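Local coordinates for endo-alpha-(1->5)-L-arabinanase (Bacillus licheniformis, PDB 6B7K), which probably hydrolyses internal alpha-(1->5)-arabinofuranosidic linkages in arabinans, as a calcium-binding endo-arabinanase of glycoside hydrolase family 43, at residues P24-E29 with I270-A275; A138-L143 with V191-I196; Y202-V207 with Y224-S229. All coordinates share one frame; numbering follows the deposited sequence.

The three contacts join parts of the five-bladed beta-propeller of family 43. Followed from the N terminus, the chain enters contact 1 at 24-29 in the first blade, and that contact closes only when 270-275 of the last blade arrives, so the loop takes in most of the propeller. Contacts 2 and 3 are nested inside it, one after the other. Contact 2 sets 138-143, leading into the third blade, against 191-196, the inner strand of the fourth. Contact 3 pairs 202-207 with 224-229 within that fourth blade. N195 O and F206 N probably hydrogen-bond, linking contacts 2 and 3, while L271 packs on F206 between contacts 1 and 3.

Contact 1 (P24-E29 with I270-A275); sequences PSIIKE and ILVRHA
At the seam where the last propeller blade meets the first, I26 and V272 pack their branched side chains together. I26 CB lies 3.5 Å from V272 CG1, and I26 CG2 rests 3.6 Å from V272 CG2. The two side chains cross at about a right angle. The chi1 of V272 (-71°) puts CG1 anti to the carbonyl carbon and CG2 between N and C, and this rotamer brings both methyls to the branch point of the isoleucine. No hydrogen bond joins the segments: strand 25-29 is the inner edge of the first blade and strand 270-277 the second strand of the fifth, so the closure of the ring relies here on apolar packing, which beta-branched residues suit well. L266, on the innermost strand of the last blade, also touches I26. Further along, P24 brings a compact, rigid ring to the other strand, with CG 3.8 Å from R273 C. P24 CD meets the edge of the imidazole near the ring plane, 3.9 Å from H274 ND1. H274 NE2 hydrogen-bonds Y276 OH, and R273 turns away to a salt bridge with D251. S25, facing away from the seam, hydrogen-bonds the calcium ligand D264.

Contact 2 (A138-L143 with V191-I196); sequences AIDPDL and VEAPNI. With CA (calcium ion), chain F.
D142, whose OD1 binds the calcium ion at 2.4 Å, rests its other carboxylate oxygen against N195. D142 OD2 lies 3.2 Å from N195 CB, alongside the root of the asparagine, with carboxylate and amide planes 62° apart. CG of D142 stands anti to the backbone N (chi1 -165°), which lets the carboxylate turn OD1 to the metal and OD2 to the N195 backbone and CB. Aspartate suits the place because its short chain delivers an oxygen ligand from the backbone with little freedom to stray. D84, D264 and a water also bind the ion, and N195 directs its own OD1 to Q263.

Toward the predicted substrate site, D140 reaches across with OD2 to A193 N, a weak hydrogen bond of 3.0 Å bent to 126° at the hydrogen. D140 OD2 is 4.0 Å from E192 OE1, and it also borders CB and CG of the extended glutamate chain. S157 OG hydrogen-bonds that OE1 and thereby helps to position it. P194 CD comes within 3.5 Å of the backbone O of D140. A water donates to P194 O at 2.7 Å and, more weakly, to D140 O, bridging two backbone carbonyls that cannot bond each other.

E192 is predicted to be the proton donor, and D140 the residue that tunes its pKa and orients it. D140, in the loop entering the third blade, meets E192, on the inner strand of the fourth, with the calcium farther along the axial channel. With D23 as the predicted proton acceptor, they make up the three-acid site characteristic of the family 43 propeller.

Contact 3 (Y202-V207 with Y224-S229); sequences YYYLFV and YGRSTS
Strands 202-207 and 224-227 run antiparallel, their axes 4.6 Å apart and at 156°, with Y203-S227 and L205-G225 as hydrogen-bonded pairs and Y204-R226 and F206-Y224 as non-hydrogen-bonded pairs between them. Y203 N donates almost straight to S227 O at 2.9 Å, whereas the bond from G225 N back to L205 O is weak. The carbonyls of Y203, L205 and G225 also take CA-H contacts from the non-hydrogen-bonded residues, R226 CA lying 3.2 Å from Y203 O.

The distinctive side-chain contact is R226 over Y202. CG of R226 sits between its backbone N and C (chi1 76°), and a bend at chi3 folds the chain over the tyrosine. CD then lies above the ring, 3.7 Å from its centroid in a CH-pi contact, and CZ follows at 4.1 Å from the centroid as a cation-pi partner. Ring and guanidinium are 30° apart, tilted but still face to face, with R226 NH1 3.4 Å from Y202 CE2. An arginine suits this spot because its methylenes and its charge can both use an aromatic face; W298 is a second cation-pi partner, and NH2 hydrogen-bonds Q296 O.

The two strands are the second and third of a four-stranded propeller blade and form a beta hairpin, flanked by strand 191-199 and strand 248-251. Y204 points the same way as R226 and runs beside it, its ring nearly perpendicular to the guanidinium. Farther along the same face, F206 CD2 packs on Y224 CB, and P299 touches both residues. On the other face Y203 brings the edge of its ring to T228 O and sends OH to K147 N. G225, paired with L205, adds no side chain on that face.

Contact 1 (P24-E29 with I270-A275)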
ATOM      1  N   PRO A  24       1.754  -3.748  -4.844  1.00 31.36           N
ATOM      2  CA  PRO A  24       0.981  -4.923  -4.441  1.00 29.90           C
ATOM      3  C   PRO A  24       0.481  -4.858  -3.003  1.00 31.04           C
ATOM      4  O   PRO A  24       1.008  -4.136  -2.152  1.00 33.10           O
ATOM      5  CB  PRO A  24       2.000  -6.060  -4.599  1.00 31.05           C
ATOM      6  CG  PRO A  24       3.282  -5.422  -4.226  1.00 33.49           C
ATOM      7  CD  PRO A  24       3.203  -3.994  -4.729  1.00 34.38           C
ATOM      8  N   SER A  25      -0.564  -5.646  -2.753  1.00 29.62           N
ATOM      9  CA  SER A  25      -1.092  -5.877  -1.413  1.00 30.24           C
ATOM     10  C   SER A  25      -1.544  -7.326  -1.347  1.00 29.95           C
ATOM     11  O   SER A  25      -2.391  -7.746  -2.140  1.00 28.58           O
ATOM     12  CB  SER A  25      -2.251  -4.929  -1.091  1.00 28.95           C
ATOM     13  OG  SER A  25      -2.710  -5.106   0.241  1.00 30.29           O
ATOM     14  N   ILE A  26      -0.983  -8.086  -0.409  1.00 32.09           N
ATOM     15  CA  ILE A  26      -1.188  -9.529  -0.352  1.00 32.55           C
ATOM     16  C   ILE A  26      -2.338  -9.856   0.588  1.00 33.57           C
ATOM     17  O   ILE A  26      -2.571  -9.181   1.602  1.00 34.88           O
ATOM     18  CB  ILE A  26       0.105 -10.259   0.074  1.00 34.79           C
ATOM     19  CG1 ILE A  26      -0.048 -11.774  -0.073  1.00 35.28           C
ATOM     20  CG2 ILE A  26       0.477  -9.909   1.502  1.00 36.93           C
ATOM     21  CD1 ILE A  26      -0.333 -12.236  -1.484  1.00 32.70           C
ATOM     22  N   ILE A  27      -3.076 -10.907   0.231  1.00 34.92           N
ATOM     23  CA  ILE A  27      -4.116 -11.502   1.062  1.00 35.60           C
ATOM     24  C   ILE A  27      -4.120 -12.994   0.739  1.00 37.75           C
ATOM     25  O   ILE A  27      -3.439 -13.450  -0.180  1.00 39.50           O
ATOM     26  CB  ILE A  27      -5.498 -10.848   0.816  1.00 34.76           C
ATOM     27  CG1 ILE A  27      -6.541 -11.288   1.859  1.00 35.44           C
ATOM     28  CG2 ILE A  27      -5.985 -11.133  -0.598  1.00 35.44           C
ATOM     29  CD1 ILE A  27      -6.138 -11.035   3.295  1.00 35.04           C
ATOM     30  N   LYS A  28      -4.891 -13.765   1.504  1.00 37.98           N
ATOM     31  CA  LYS A  28      -4.832 -15.221   1.411  1.00 39.18           C
ATOM     32  C   LYS A  28      -6.152 -15.777   1.918  1.00 40.74           C
ATOM     33  O   LYS A  28      -6.409 -15.744   3.126  1.00 40.78           O
ATOM     34  CB  LYS A  28      -3.656 -15.751   2.218  1.00 39.18           C
ATOM     35  CG  LYS A  28      -3.234 -17.165   1.895  1.00 41.77           C
ATOM     36  CD  LYS A  28      -2.210 -17.625   2.909  1.00 42.45           C
ATOM     37  CE  LYS A  28      -1.772 -19.052   2.665  1.00 45.48           C
ATOM     38  NZ  LYS A  28      -2.920 -19.974   2.476  1.00 47.48           N
ATOM     39  N   GLU A  29      -6.983 -16.270   1.005  1.00 42.21           N
ATOM     40  CA  GLU A  29      -8.279 -16.846   1.336  1.00 44.05           C
ATOM     41  C   GLU A  29      -8.212 -18.352   1.097  1.00 47.74           C
ATOM     42  O   GLU A  29      -7.963 -18.792  -0.033  1.00 49.23           O
ATOM     43  CB  GLU A  29      -9.391 -16.217   0.495  1.00 43.56           C
ATOM     44  CG  GLU A  29     -10.748 -16.878   0.660  1.00 45.23           C
ATOM     45  CD  GLU A  29     -11.783 -16.321  -0.299  1.00 44.63           C
ATOM     46  OE1 GLU A  29     -12.262 -15.191  -0.079  1.00 42.59           O
ATOM     47  OE2 GLU A  29     -12.113 -17.015  -1.283  1.00 46.55           O
ATOM     48  N   ILE A 270       4.724 -11.639   6.740  1.00 36.38           N
ATOM     49  CA  ILE A 270       4.938 -11.656   5.296  1.00 35.55           C
ATOM     50  C   ILE A 270       4.933 -10.224   4.781  1.00 34.27           C
ATOM     51  O   ILE A 270       3.915  -9.532   4.882  1.00 33.46           O
ATOM     52  CB  ILE A 270       3.866 -12.484   4.565  1.00 35.76           C
ATOM     53  CG1 ILE A 270       3.953 -13.955   4.978  1.00 37.52           C
ATOM     54  CG2 ILE A 270       4.011 -12.335   3.061  1.00 34.73           C
ATOM     55  CD1 ILE A 270       2.771 -14.781   4.546  1.00 38.00           C
ATOM     56  N   LEU A 271       6.059  -9.783   4.220  1.00 34.14           N
ATOM     57  CA  LEU A 271       6.161  -8.485   3.562  1.00 34.12           C
ATOM     58  C   LEU A 271       6.235  -8.707   2.058  1.00 34.71           C
ATOM     59  O   LEU A 271       7.190  -9.316   1.564  1.00 35.43           O
ATOM     60  CB  LEU A 271       7.385  -7.707   4.054  1.00 34.58           C
ATOM     61  CG  LEU A 271       7.597  -6.276   3.532  1.00 34.13           C
ATOM     62  CD1 LEU A 271       8.294  -5.427   4.581  1.00 34.69           C
ATOM     63  CD2 LEU A 271       8.394  -6.244   2.226  1.00 34.04           C
ATOM     64  N   VAL A 272       5.234  -8.215   1.338  1.00 34.93           N
ATOM     65  CA  VAL A 272       5.237  -8.244  -0.109  1.00 35.56           C
ATOM     66  C   VAL A 272       5.712  -6.893  -0.626  1.00 36.47           C
ATOM     67  O   VAL A 272       5.731  -5.898   0.093  1.00 35.53           O
ATOM     68  CB  VAL A 272       3.854  -8.606  -0.690  1.00 35.27           C
ATOM     69  CG1 VAL A 272       3.548 -10.068  -0.422  1.00 36.42           C
ATOM     70  CG2 VAL A 272       2.783  -7.689  -0.110  1.00 34.55           C
ATOM     71  N   ARG A 273       6.061  -6.849  -1.910  1.00 40.70           N
ATOM     72  CA  ARG A 273       6.871  -5.762  -2.434  1.00 41.27           C
ATOM     73  C   ARG A 273       7.066  -5.919  -3.936  1.00 42.14           C
ATOM     74  O   ARG A 273       7.182  -7.046  -4.429  1.00 43.14           O
ATOM     75  CB  ARG A 273       8.209  -5.754  -1.693  1.00 42.53           C
ATOM     76  CG  ARG A 273       9.360  -5.082  -2.379  1.00 43.58           C
ATOM     77  CD  ARG A 273      10.634  -5.414  -1.626  1.00 45.69           C
ATOM     78  NE  ARG A 273      11.114  -6.761  -1.913  1.00 47.87           N
ATOM     79  CZ  ARG A 273      12.122  -7.344  -1.272  1.00 49.80           C
ATOM     80  NH1 ARG A 273      12.751  -6.703  -0.296  1.00 49.85           N
ATOM     81  NH2 ARG A 273      12.502  -8.571  -1.605  1.00 51.33           N
ATOM     82  N   HIS A 274       7.088  -4.814  -4.677  1.00 41.65           N
ATOM     83  CA  HIS A 274       7.418  -4.848  -6.094  1.00 42.69           C
ATOM     84  C   HIS A 274       8.816  -4.282  -6.302  1.00 42.23           C
ATOM     85  O   HIS A 274       9.188  -3.271  -5.695  1.00 42.43           O
ATOM     86  CB  HIS A 274       6.380  -4.095  -6.945  1.00 43.28           C
ATOM     87  CG  HIS A 274       6.605  -2.615  -7.042  1.00 44.42           C
ATOM     88  ND1 HIS A 274       5.848  -1.701  -6.342  1.00 43.67           N
ATOM     89  CD2 HIS A 274       7.476  -1.890  -7.786  1.00 44.66           C
ATOM     90  CE1 HIS A 274       6.256  -0.477  -6.634  1.00 43.48           C
ATOM     91  NE2 HIS A 274       7.244  -0.565  -7.504  1.00 43.65           N
ATOM     92  N   ALA A 275       9.598  -4.959  -7.140  1.00 41.72           N
ATOM     93  CA  ALA A 275      10.963  -4.557  -7.435  1.00 41.14           C
ATOM     94  C   ALA A 275      11.195  -4.677  -8.933  1.00 40.45           C
ATOM     95  O   ALA A 275      10.496  -5.412  -9.634  1.00 40.45           O
ATOM     96  CB  ALA A 275      11.984  -5.402  -6.664  1.00 42.25           C
TER

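Contact 2 (A138-L143 with V191-I196)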
ATOM      1  N   ALA A 138      -4.621  11.809  -2.202  1.00 39.39           N
ATOM      2  CA  ALA A 138      -5.457  10.680  -1.797  1.00 37.34           C
ATOM      3  C   ALA A 138      -5.201   9.489  -2.723  1.00 36.02           C
ATOM      4  O   ALA A 138      -6.009   9.133  -3.584  1.00 34.69           O
ATOM      5  CB  ALA A 138      -6.926  11.076  -1.794  1.00 37.79           C
ATOM      6  N   ILE A 139      -4.029   8.880  -2.539  1.00 36.22           N
ATOM      7  CA  ILE A 139      -3.680   7.603  -3.149  1.00 34.79           C
ATOM      8  C   ILE A 139      -2.937   6.766  -2.113  1.00 34.38           C
ATOM      9  O   ILE A 139      -2.679   7.211  -0.990  1.00 35.03           O
ATOM     10  CB  ILE A 139      -2.822   7.759  -4.426  1.00 35.24           C
ATOM     11  CG1 ILE A 139      -1.466   8.391  -4.101  1.00 36.61           C
ATOM     12  CG2 ILE A 139      -3.556   8.557  -5.497  1.00 36.14           C
ATOM     13  CD1 ILE A 139      -0.486   8.323  -5.254  1.00 36.92           C
ATOM     14  N   ASP A 140      -2.582   5.549  -2.511  1.00 33.99           N
ATOM     15  CA  ASP A 140      -1.878   4.596  -1.661  1.00 33.56           C
ATOM     16  C   ASP A 140      -2.566   4.390  -0.307  1.00 32.86           C
ATOM     17  O   ASP A 140      -1.982   4.678   0.741  1.00 33.06           O
ATOM     18  CB  ASP A 140      -0.430   5.022  -1.468  1.00 34.81           C
ATOM     19  CG  ASP A 140       0.318   5.147  -2.781  1.00 35.59           C
ATOM     20  OD1 ASP A 140      -0.320   4.999  -3.843  1.00 35.11           O
ATOM     21  OD2 ASP A 140       1.543   5.390  -2.752  1.00 36.71           O
ATOM     22  N   PRO A 141      -3.795   3.881  -0.296  1.00 31.88           N
ATOM     23  CA  PRO A 141      -4.486   3.649   0.973  1.00 31.84           C
ATOM     24  C   PRO A 141      -4.028   2.355   1.628  1.00 31.11           C
ATOM     25  O   PRO A 141      -3.411   1.489   1.004  1.00 30.07           O
ATOM     26  CB  PRO A 141      -5.956   3.565   0.557  1.00 31.58           C
ATOM     27  CG  PRO A 141      -5.896   2.972  -0.803  1.00 30.75           C
ATOM     28  CD  PRO A 141      -4.630   3.491  -1.447  1.00 31.20           C
ATOM     29  N   ASP A 142      -4.345   2.238   2.914  1.00 32.44           N
ATOM     30  CA  ASP A 142      -3.977   1.047   3.671  1.00 33.43           C
ATOM     31  C   ASP A 142      -4.790   1.012   4.952  1.00 35.46           C
ATOM     32  O   ASP A 142      -4.748   1.965   5.737  1.00 36.96           O
ATOM     33  CB  ASP A 142      -2.487   1.034   3.982  1.00 33.95           C
ATOM     34  CG  ASP A 142      -2.002  -0.324   4.428  1.00 34.38           C
ATOM     35  OD1 ASP A 142      -1.803  -1.197   3.555  1.00 34.67           O
ATOM     36  OD2 ASP A 142      -1.828  -0.521   5.649  1.00 34.86           O
ATOM     37  N   LEU A 143      -5.519  -0.079   5.161  1.00 35.75           N
ATOM     38  CA  LEU A 143      -6.327  -0.269   6.355  1.00 37.02           C
ATOM     39  C   LEU A 143      -5.494  -0.919   7.454  1.00 38.12           C
ATOM     40  O   LEU A 143      -4.657  -1.785   7.185  1.00 38.66           O
ATOM     41  CB  LEU A 143      -7.547  -1.132   6.031  1.00 37.09           C
ATOM     42  CG  LEU A 143      -8.485  -1.567   7.159  1.00 38.06           C
ATOM     43  CD1 LEU A 143      -9.142  -0.369   7.817  1.00 39.05           C
ATOM     44  CD2 LEU A 143      -9.533  -2.525   6.622  1.00 37.83           C
ATOM     45  N   VAL A 191       7.954  10.402  -0.026  1.00 39.76           N
ATOM     46  CA  VAL A 191       7.482   9.310   0.817  1.00 36.84           C
ATOM     47  C   VAL A 191       6.044   9.001   0.426  1.00 35.25           C
ATOM     48  O   VAL A 191       5.233   9.914   0.242  1.00 35.78           O
ATOM     49  CB  VAL A 191       7.593   9.653   2.318  1.00 36.86           C
ATOM     50  CG1 VAL A 191       6.950  10.998   2.617  1.00 38.08           C
ATOM     51  CG2 VAL A 191       6.969   8.557   3.166  1.00 36.12           C
ATOM     52  N   GLU A 192       5.734   7.718   0.273  1.00 34.26           N
ATOM     53  CA  GLU A 192       4.402   7.290  -0.138  1.00 34.36           C
ATOM     54  C   GLU A 192       4.219   5.835   0.279  1.00 34.26           C
ATOM     55  O   GLU A 192       5.067   5.257   0.968  1.00 33.79           O
ATOM     56  CB  GLU A 192       4.204   7.486  -1.646  1.00 34.81           C
ATOM     57  CG  GLU A 192       5.152   6.674  -2.520  1.00 34.81           C
ATOM     58  CD  GLU A 192       5.042   7.023  -3.995  1.00 36.59           C
ATOM     59  OE1 GLU A 192       4.207   7.882  -4.347  1.00 37.62           O
ATOM     60  OE2 GLU A 192       5.794   6.439  -4.804  1.00 37.34           O
ATOM     61  N   ALA A 193       3.101   5.248  -0.140  1.00 35.16           N
ATOM     62  CA  ALA A 193       2.814   3.831   0.055  1.00 35.29           C
ATOM     63  C   ALA A 193       2.920   3.380   1.516  1.00 34.79           C
ATOM     64  O   ALA A 193       3.660   2.443   1.829  1.00 34.53           O
ATOM     65  CB  ALA A 193       3.723   2.988  -0.828  1.00 35.77           C
ATOM     66  N   PRO A 194       2.176   4.005   2.427  1.00 34.70           N
ATOM     67  CA  PRO A 194       2.299   3.641   3.838  1.00 34.54           C
ATOM     68  C   PRO A 194       1.469   2.418   4.186  1.00 35.60           C
ATOM     69  O   PRO A 194       0.400   2.179   3.623  1.00 37.09           O
ATOM     70  CB  PRO A 194       1.767   4.882   4.559  1.00 35.19           C
ATOM     71  CG  PRO A 194       0.703   5.384   3.634  1.00 35.97           C
ATOM     72  CD  PRO A 194       1.163   5.059   2.226  1.00 35.58           C
ATOM     73  N   ASN A 195       1.984   1.630   5.127  1.00 35.81           N
ATOM     74  CA  ASN A 195       1.191   0.566   5.730  1.00 37.42           C
ATOM     75  C   ASN A 195       1.608   0.426   7.187  1.00 37.12           C
ATOM     76  O   ASN A 195       2.802   0.449   7.500  1.00 37.24           O
ATOM     77  CB  ASN A 195       1.340  -0.763   4.969  1.00 38.98           C
ATOM     78  CG  ASN A 195       2.729  -1.353   5.072  1.00 40.46           C
ATOM     79  OD1 ASN A 195       3.590  -1.100   4.228  1.00 41.28           O
ATOM     80  ND2 ASN A 195       2.950  -2.161   6.102  1.00 41.14           N
ATOM     81  N   ILE A 196       0.619   0.305   8.072  1.00 36.95           N
ATOM     82  CA  ILE A 196       0.836   0.282   9.514  1.00 36.15           C
ATOM     83  C   ILE A 196       0.396  -1.070  10.055  1.00 36.70           C
ATOM     84  O   ILE A 196      -0.611  -1.629   9.607  1.00 37.58           O
ATOM     85  CB  ILE A 196       0.067   1.419  10.221  1.00 36.30           C
ATOM     86  CG1 ILE A 196       0.266   2.743   9.486  1.00 35.36           C
ATOM     87  CG2 ILE A 196       0.503   1.539  11.671  1.00 37.28           C
ATOM     88  CD1 ILE A 196      -0.498   3.892  10.097  1.00 36.58           C
TER
HETATM   89 CA    CA F 302      -2.371  -3.445   4.081  1.00 34.09          CA
HETATM   90  O   HOH W   1       0.069   2.261   0.978  1.00 35.01           O
HETATM   91  O   HOH W   2      -1.703  -5.281   5.814  1.00 23.56           O

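Contact 3 (Y202-V207 with Y224-S229)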
ATOM      1  N   TYR A 202       3.784  -2.021  19.924  1.00 51.64           N
ATOM      2  CA  TYR A 202       4.218  -0.964  19.022  1.00 49.85           C
ATOM      3  C   TYR A 202       3.487  -1.056  17.690  1.00 48.24           C
ATOM      4  O   TYR A 202       3.202  -2.153  17.199  1.00 47.92           O
ATOM      5  CB  TYR A 202       5.731  -1.025  18.777  1.00 49.17           C
ATOM      6  CG  TYR A 202       6.561  -0.491  19.919  1.00 51.67           C
ATOM      7  CD1 TYR A 202       6.639   0.875  20.165  1.00 52.42           C
ATOM      8  CD2 TYR A 202       7.274  -1.347  20.746  1.00 53.85           C
ATOM      9  CE1 TYR A 202       7.402   1.372  21.211  1.00 54.96           C
ATOM     10  CE2 TYR A 202       8.041  -0.860  21.792  1.00 56.44           C
ATOM     11  CZ  TYR A 202       8.100   0.500  22.018  1.00 57.06           C
ATOM     12  OH  TYR A 202       8.859   0.988  23.059  1.00 60.39           O
ATOM     13  N   TYR A 203       3.185   0.107  17.117  1.00 47.29           N
ATOM     14  CA  TYR A 203       2.694   0.216  15.749  1.00 44.56           C
ATOM     15  C   TYR A 203       3.878   0.493  14.832  1.00 42.89           C
ATOM     16  O   TYR A 203       4.700   1.366  15.126  1.00 44.09           O
ATOM     17  CB  TYR A 203       1.652   1.330  15.622  1.00 44.28           C
ATOM     18  CG  TYR A 203       0.372   1.091  16.392  1.00 45.71           C
ATOM     19  CD1 TYR A 203      -0.668   0.353  15.839  1.00 45.39           C
ATOM     20  CD2 TYR A 203       0.197   1.613  17.667  1.00 48.05           C
ATOM     21  CE1 TYR A 203      -1.844   0.136  16.536  1.00 47.37           C
ATOM     22  CE2 TYR A 203      -0.975   1.400  18.373  1.00 50.03           C
ATOM     23  CZ  TYR A 203      -1.992   0.661  17.804  1.00 49.65           C
ATOM     24  OH  TYR A 203      -3.158   0.449  18.505  1.00 52.08           O
ATOM     25  N   TYR A 204       3.969  -0.249  13.729  1.00 40.67           N
ATOM     26  CA  TYR A 204       5.096  -0.157  12.803  1.00 38.54           C
ATOM     27  C   TYR A 204       4.610   0.394  11.469  1.00 37.21           C
ATOM     28  O   TYR A 204       3.917  -0.300  10.719  1.00 36.45           O
ATOM     29  CB  TYR A 204       5.767  -1.515  12.616  1.00 37.97           C
ATOM     30  CG  TYR A 204       6.447  -2.026  13.860  1.00 39.47           C
ATOM     31  CD1 TYR A 204       5.733  -2.718  14.827  1.00 40.83           C
ATOM     32  CD2 TYR A 204       7.803  -1.812  14.072  1.00 40.05           C
ATOM     33  CE1 TYR A 204       6.350  -3.184  15.970  1.00 42.91           C
ATOM     34  CE2 TYR A 204       8.428  -2.273  15.211  1.00 41.82           C
ATOM     35  CZ  TYR A 204       7.696  -2.958  16.156  1.00 43.46           C
ATOM     36  OH  TYR A 204       8.311  -3.424  17.296  1.00 46.13           O
ATOM     37  N   LEU A 205       4.987   1.634  11.169  1.00 37.25           N
ATOM     38  CA  LEU A 205       4.643   2.266   9.901  1.00 36.43           C
ATOM     39  C   LEU A 205       5.762   2.005   8.899  1.00 36.15           C
ATOM     40  O   LEU A 205       6.884   2.496   9.068  1.00 36.81           O
ATOM     41  CB  LEU A 205       4.417   3.764  10.087  1.00 36.89           C
ATOM     42  CG  LEU A 205       4.359   4.589   8.798  1.00 36.20           C
ATOM     43  CD1 LEU A 205       3.214   4.123   7.907  1.00 36.00           C
ATOM     44  CD2 LEU A 205       4.241   6.074   9.103  1.00 36.69           C
ATOM     45  N   PHE A 206       5.462   1.225   7.861  1.00 34.82           N
ATOM     46  CA  PHE A 206       6.357   1.077   6.722  1.00 33.81           C
ATOM     47  C   PHE A 206       5.983   2.101   5.661  1.00 33.08           C
ATOM     48  O   PHE A 206       4.807   2.434   5.497  1.00 33.35           O
ATOM     49  CB  PHE A 206       6.274  -0.331   6.127  1.00 34.16           C
ATOM     50  CG  PHE A 206       6.622  -1.428   7.091  1.00 35.04           C
ATOM     51  CD1 PHE A 206       5.692  -1.884   8.011  1.00 35.71           C
ATOM     52  CD2 PHE A 206       7.868  -2.026   7.057  1.00 35.94           C
ATOM     53  CE1 PHE A 206       6.006  -2.903   8.890  1.00 36.81           C
ATOM     54  CE2 PHE A 206       8.190  -3.043   7.933  1.00 37.29           C
ATOM     55  CZ  PHE A 206       7.256  -3.483   8.851  1.00 37.63           C
ATOM     56  N   VAL A 207       6.989   2.605   4.944  1.00 32.84           N
ATOM     57  CA  VAL A 207       6.783   3.573   3.871  1.00 32.44           C
ATOM     58  C   VAL A 207       7.770   3.282   2.748  1.00 32.91           C
ATOM     59  O   VAL A 207       8.693   2.476   2.888  1.00 32.77           O
ATOM     60  CB  VAL A 207       6.945   5.038   4.341  1.00 32.11           C
ATOM     61  CG1 VAL A 207       5.859   5.429   5.341  1.00 31.65           C
ATOM     62  CG2 VAL A 207       8.326   5.256   4.923  1.00 32.22           C
ATOM     63  N   TYR A 224      10.961   2.044   7.797  1.00 38.24           N
ATOM     64  CA  TYR A 224       9.981   1.725   8.826  1.00 37.99           C
ATOM     65  C   TYR A 224      10.221   2.563  10.073  1.00 39.49           C
ATOM     66  O   TYR A 224      11.285   3.161  10.256  1.00 40.70           O
ATOM     67  CB  TYR A 224      10.012   0.229   9.183  1.00 37.63           C
ATOM     68  CG  TYR A 224      11.382  -0.294   9.551  1.00 38.23           C
ATOM     69  CD1 TYR A 224      12.275  -0.705   8.571  1.00 38.31           C
ATOM     70  CD2 TYR A 224      11.781  -0.383  10.877  1.00 39.18           C
ATOM     71  CE1 TYR A 224      13.527  -1.182   8.898  1.00 39.29           C
ATOM     72  CE2 TYR A 224      13.033  -0.865  11.215  1.00 40.37           C
ATOM     73  CZ  TYR A 224      13.902  -1.261  10.220  1.00 40.52           C
ATOM     74  OH  TYR A 224      15.149  -1.738  10.544  1.00 42.21           O
ATOM     75  N   GLY A 225       9.205   2.597  10.935  1.00 39.71           N
ATOM     76  CA  GLY A 225       9.288   3.312  12.195  1.00 40.92           C
ATOM     77  C   GLY A 225       8.272   2.774  13.174  1.00 42.15           C
ATOM     78  O   GLY A 225       7.303   2.112  12.789  1.00 41.76           O
ATOM     79  N   ARG A 226       8.497   3.068  14.453  1.00 43.87           N
ATOM     80  CA  ARG A 226       7.657   2.557  15.526  1.00 43.96           C
ATOM     81  C   ARG A 226       7.061   3.700  16.335  1.00 44.43           C
ATOM     82  O   ARG A 226       7.625   4.795  16.404  1.00 44.85           O
ATOM     83  CB  ARG A 226       8.441   1.642  16.476  1.00 45.22           C
ATOM     84  CG  ARG A 226       9.354   2.403  17.425  1.00 46.66           C
ATOM     85  CD  ARG A 226       9.743   1.580  18.638  1.00 48.28           C
ATOM     86  NE  ARG A 226      10.294   0.278  18.281  1.00 48.34           N
ATOM     87  CZ  ARG A 226      10.933  -0.515  19.135  1.00 49.58           C
ATOM     88  NH1 ARG A 226      11.105  -0.132  20.394  1.00 50.85           N
ATOM     89  NH2 ARG A 226      11.407  -1.686  18.731  1.00 49.43           N
ATOM     90  N   SER A 227       5.921   3.422  16.962  1.00 44.72           N
ATOM     91  CA  SER A 227       5.290   4.358  17.881  1.00 45.44           C
ATOM     92  C   SER A 227       4.385   3.575  18.818  1.00 46.83           C
ATOM     93  O   SER A 227       3.694   2.647  18.388  1.00 47.19           O
ATOM     94  CB  SER A 227       4.483   5.430  17.141  1.00 43.99           C
ATOM     95  OG  SER A 227       3.635   6.133  18.035  1.00 44.24           O
ATOM     96  N   THR A 228       4.398   3.951  20.098  1.00 47.56           N
ATOM     97  CA  THR A 228       3.503   3.317  21.058  1.00 48.61           C
ATOM     98  C   THR A 228       2.050   3.696  20.812  1.00 48.24           C
ATOM     99  O   THR A 228       1.150   2.945  21.204  1.00 48.91           O
ATOM    100  CB  THR A 228       3.915   3.680  22.489  1.00 50.86           C
ATOM    101  OG1 THR A 228       3.043   3.031  23.423  1.00 52.84           O
ATOM    102  CG2 THR A 228       3.862   5.189  22.706  1.00 50.85           C
ATOM    103  N   SER A 229       1.805   4.833  20.166  1.00 47.25           N
ATOM    104  CA  SER A 229       0.467   5.269  19.792  1.00 47.11           C
ATOM    105  C   SER A 229       0.332   5.242  18.277  1.00 44.81           C
ATOM    106  O   SER A 229       1.273   5.591  17.556  1.00 43.49           O
ATOM    107  CB  SER A 229       0.178   6.677  20.321  1.00 48.57           C
ATOM    108  OG  SER A 229      -1.077   7.145  19.860  1.00 49.37           O
TER